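Diadenosine tetraphosphatase, putative (PDB 2QJC) is probably a manganese-dependent metallophosphoesterase that hydrolyses diadenosine tetraphosphate symmetrically. Local coordinates at residues A[160-165]-A[203-208]. Residues are numbered along the deposited sequence; the frame is centred on the assembly and turned at random.
With MN (manganese (II) ion), chain C; PO4 (phosphate ion), chain D.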
# COMPACT_ATOMS: atom_id res chain seq x y z
N THR A 160 7.88 -1.32 -6.43
CA THR A 160 7.56 -2.00 -7.69
C THR A 160 7.80 -3.51 -7.79
O THR A 160 7.38 -4.13 -8.77
CB THR A 160 8.35 -1.39 -8.88
OG1 THR A 160 9.73 -1.77 -8.79
CG2 THR A 160 8.26 0.13 -8.89
N MSE A 161 8.45 -4.12 -6.80
CA MSE A 161 8.76 -5.55 -6.90
C MSE A 161 7.60 -6.54 -6.93
O MSE A 161 6.62 -6.42 -6.18
CB MSE A 161 9.75 -5.96 -5.79
CG MSE A 161 9.10 -6.24 -4.43
SE MSE A 161 10.42 -6.62 -3.03
CE MSE A 161 11.09 -8.31 -3.65
N ARG A 162 7.71 -7.54 -7.81
CA ARG A 162 6.72 -8.60 -7.95
C ARG A 162 7.41 -9.95 -7.78
O ARG A 162 6.87 -10.89 -7.17
CB ARG A 162 6.05 -8.55 -9.32
CG ARG A 162 5.15 -7.35 -9.56
CD ARG A 162 4.74 -7.28 -11.03
NE ARG A 162 4.33 -5.93 -11.43
CZ ARG A 162 3.12 -5.42 -11.22
NH1 ARG A 162 2.19 -6.15 -10.61
NH2 ARG A 162 2.84 -4.19 -11.62
N ASN A 163 8.63 -10.03 -8.31
CA ASN A 163 9.42 -11.25 -8.29
C ASN A 163 10.84 -11.10 -7.72
O ASN A 163 11.40 -10.01 -7.63
CB ASN A 163 9.52 -11.81 -9.71
CG ASN A 163 8.27 -12.60 -10.13
OD1 ASN A 163 7.18 -12.38 -9.61
ND2 ASN A 163 8.45 -13.52 -11.08
N LEU A 164 11.42 -12.25 -7.36
CA LEU A 164 12.79 -12.34 -6.85
C LEU A 164 13.45 -13.49 -7.62
O LEU A 164 12.93 -14.62 -7.64
CB LEU A 164 12.80 -12.62 -5.34
CG LEU A 164 12.57 -11.42 -4.41
CD1 LEU A 164 12.29 -11.92 -2.99
CD2 LEU A 164 13.79 -10.51 -4.43
N ILE A 165 14.58 -13.19 -8.24
CA ILE A 165 15.31 -14.18 -9.04
C ILE A 165 16.68 -14.48 -8.43
O ILE A 165 17.45 -13.56 -8.12
CB ILE A 165 15.56 -13.66 -10.47
CG1 ILE A 165 14.26 -13.08 -11.04
CG2 ILE A 165 16.07 -14.80 -11.34
CD1 ILE A 165 14.45 -12.38 -12.37
N GLY A 203 0.40 -4.27 -1.14
CA GLY A 203 -0.59 -4.23 -2.21
C GLY A 203 0.15 -4.32 -3.55
O GLY A 203 0.85 -5.30 -3.80
N HIS A 204 -0.02 -3.32 -4.41
CA HIS A 204 0.67 -3.23 -5.71
C HIS A 204 0.41 -4.26 -6.82
O HIS A 204 0.04 -3.89 -7.94
CB HIS A 204 2.19 -3.16 -5.47
CG HIS A 204 3.01 -3.13 -6.73
ND1 HIS A 204 2.89 -2.13 -7.67
CD2 HIS A 204 3.98 -3.96 -7.18
CE1 HIS A 204 3.76 -2.34 -8.65
NE2 HIS A 204 4.43 -3.45 -8.37
N ASP A 205 0.61 -5.55 -6.52
CA ASP A 205 0.49 -6.64 -7.48
C ASP A 205 -0.93 -7.10 -7.82
O ASP A 205 -1.32 -8.23 -7.51
CB ASP A 205 1.32 -7.84 -6.97
CG ASP A 205 1.67 -8.85 -8.08
OD1 ASP A 205 2.38 -9.84 -7.77
OD2 ASP A 205 1.26 -8.67 -9.24
N ALA A 206 -1.70 -6.23 -8.48
CA ALA A 206 -3.08 -6.55 -8.87
C ALA A 206 -3.17 -7.82 -9.72
O ALA A 206 -4.17 -8.54 -9.66
CB ALA A 206 -3.69 -5.36 -9.64
N ARG A 207 -2.14 -8.10 -10.51
CA ARG A 207 -2.16 -9.30 -11.35
C ARG A 207 -2.39 -10.59 -10.56
O ARG A 207 -2.95 -11.55 -11.09
CB ARG A 207 -0.84 -9.46 -12.09
CG ARG A 207 -0.50 -8.33 -13.01
CD ARG A 207 0.81 -8.62 -13.67
NE ARG A 207 1.34 -7.43 -14.30
CZ ARG A 207 2.57 -7.35 -14.80
NH1 ARG A 207 3.37 -8.40 -14.73
NH2 ARG A 207 2.98 -6.22 -15.34
N ARG A 208 -1.93 -10.62 -9.32
CA ARG A 208 -2.08 -11.80 -8.49
C ARG A 208 -3.27 -11.76 -7.54
O ARG A 208 -3.60 -12.77 -6.91
CB ARG A 208 -0.80 -12.04 -7.69
CG ARG A 208 0.38 -12.47 -8.53
CD ARG A 208 1.57 -12.86 -7.65
NE ARG A 208 2.59 -13.59 -8.39
CZ ARG A 208 3.81 -13.13 -8.65
NH1 ARG A 208 4.18 -11.92 -8.23
NH2 ARG A 208 4.66 -13.88 -9.34
MN MN C . 1.71 -0.17 -7.62
P PO4 D . -0.27 -1.43 -10.58
O1 PO4 D . -1.77 -2.04 -10.71
O2 PO4 D . 0.74 -2.65 -10.51
O3 PO4 D . 0.01 -0.56 -11.85
O4 PO4 D . -0.17 -0.59 -9.28
O HOH W 1 -0.94 -5.42 -11.56
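R162 slots its guanidinium between H204 and R207. On one face H204 NE2 stands 3.6 Å above the centre of the guanidinium, the imidazole being inclined to it by 34° and hence not stacked flat. On the opposite face the guanidinium of R207 lies flat, with planes 3° apart and centres separated by 4.1 Å. In this pairing of like charges R207 NE lies toward the rim of the R162 group, whereas R162 NE sits over the centre of the R207 group.

Charge compensation comes at the edge. R162 NH1 reaches D205 OD2 at 3.0 Å in a salt bridge whose hydrogen bond is weak, while R162 NH2 donates at 2.8 Å to O2 of a phosphate ion, probably from the crystallisation liquor. The anions thus probably offset the stacked positive charges. D205 divides its carboxylate: OD2 serves R162 across the contact, and OD1 takes R208 NH1 within 203-208, making a network of R162, D205 and R208.

R208 grips the start of strand 163-166. Its NH2 donates to N163 OD1 at 2.9 Å, in the carbonyl plane and on a lone pair, with an N-H...O angle of 162°; NH1 adds weak bonds to N163 OD1 and R162 O. N163 ND2 is held by G186 O, which helps fix the amide. R162 and N163 both face T180 in a classic beta bulge.

H204 links this network to the metal site. Its ND1 binds manganese at 2.3 Å. NE2 donates to T160 O at 3.1 Å through a bent bond, from above the carbonyl plane and tilted from the ring plane; this second-shell bond would help limit ring rotation. N81, H141 and D55 also ligate this manganese, as does phosphate O4; the metal-bound histidine, with an arginine beside it on the phosphate, belongs to the dinuclear centre of a calcineurin-like phosphoesterase.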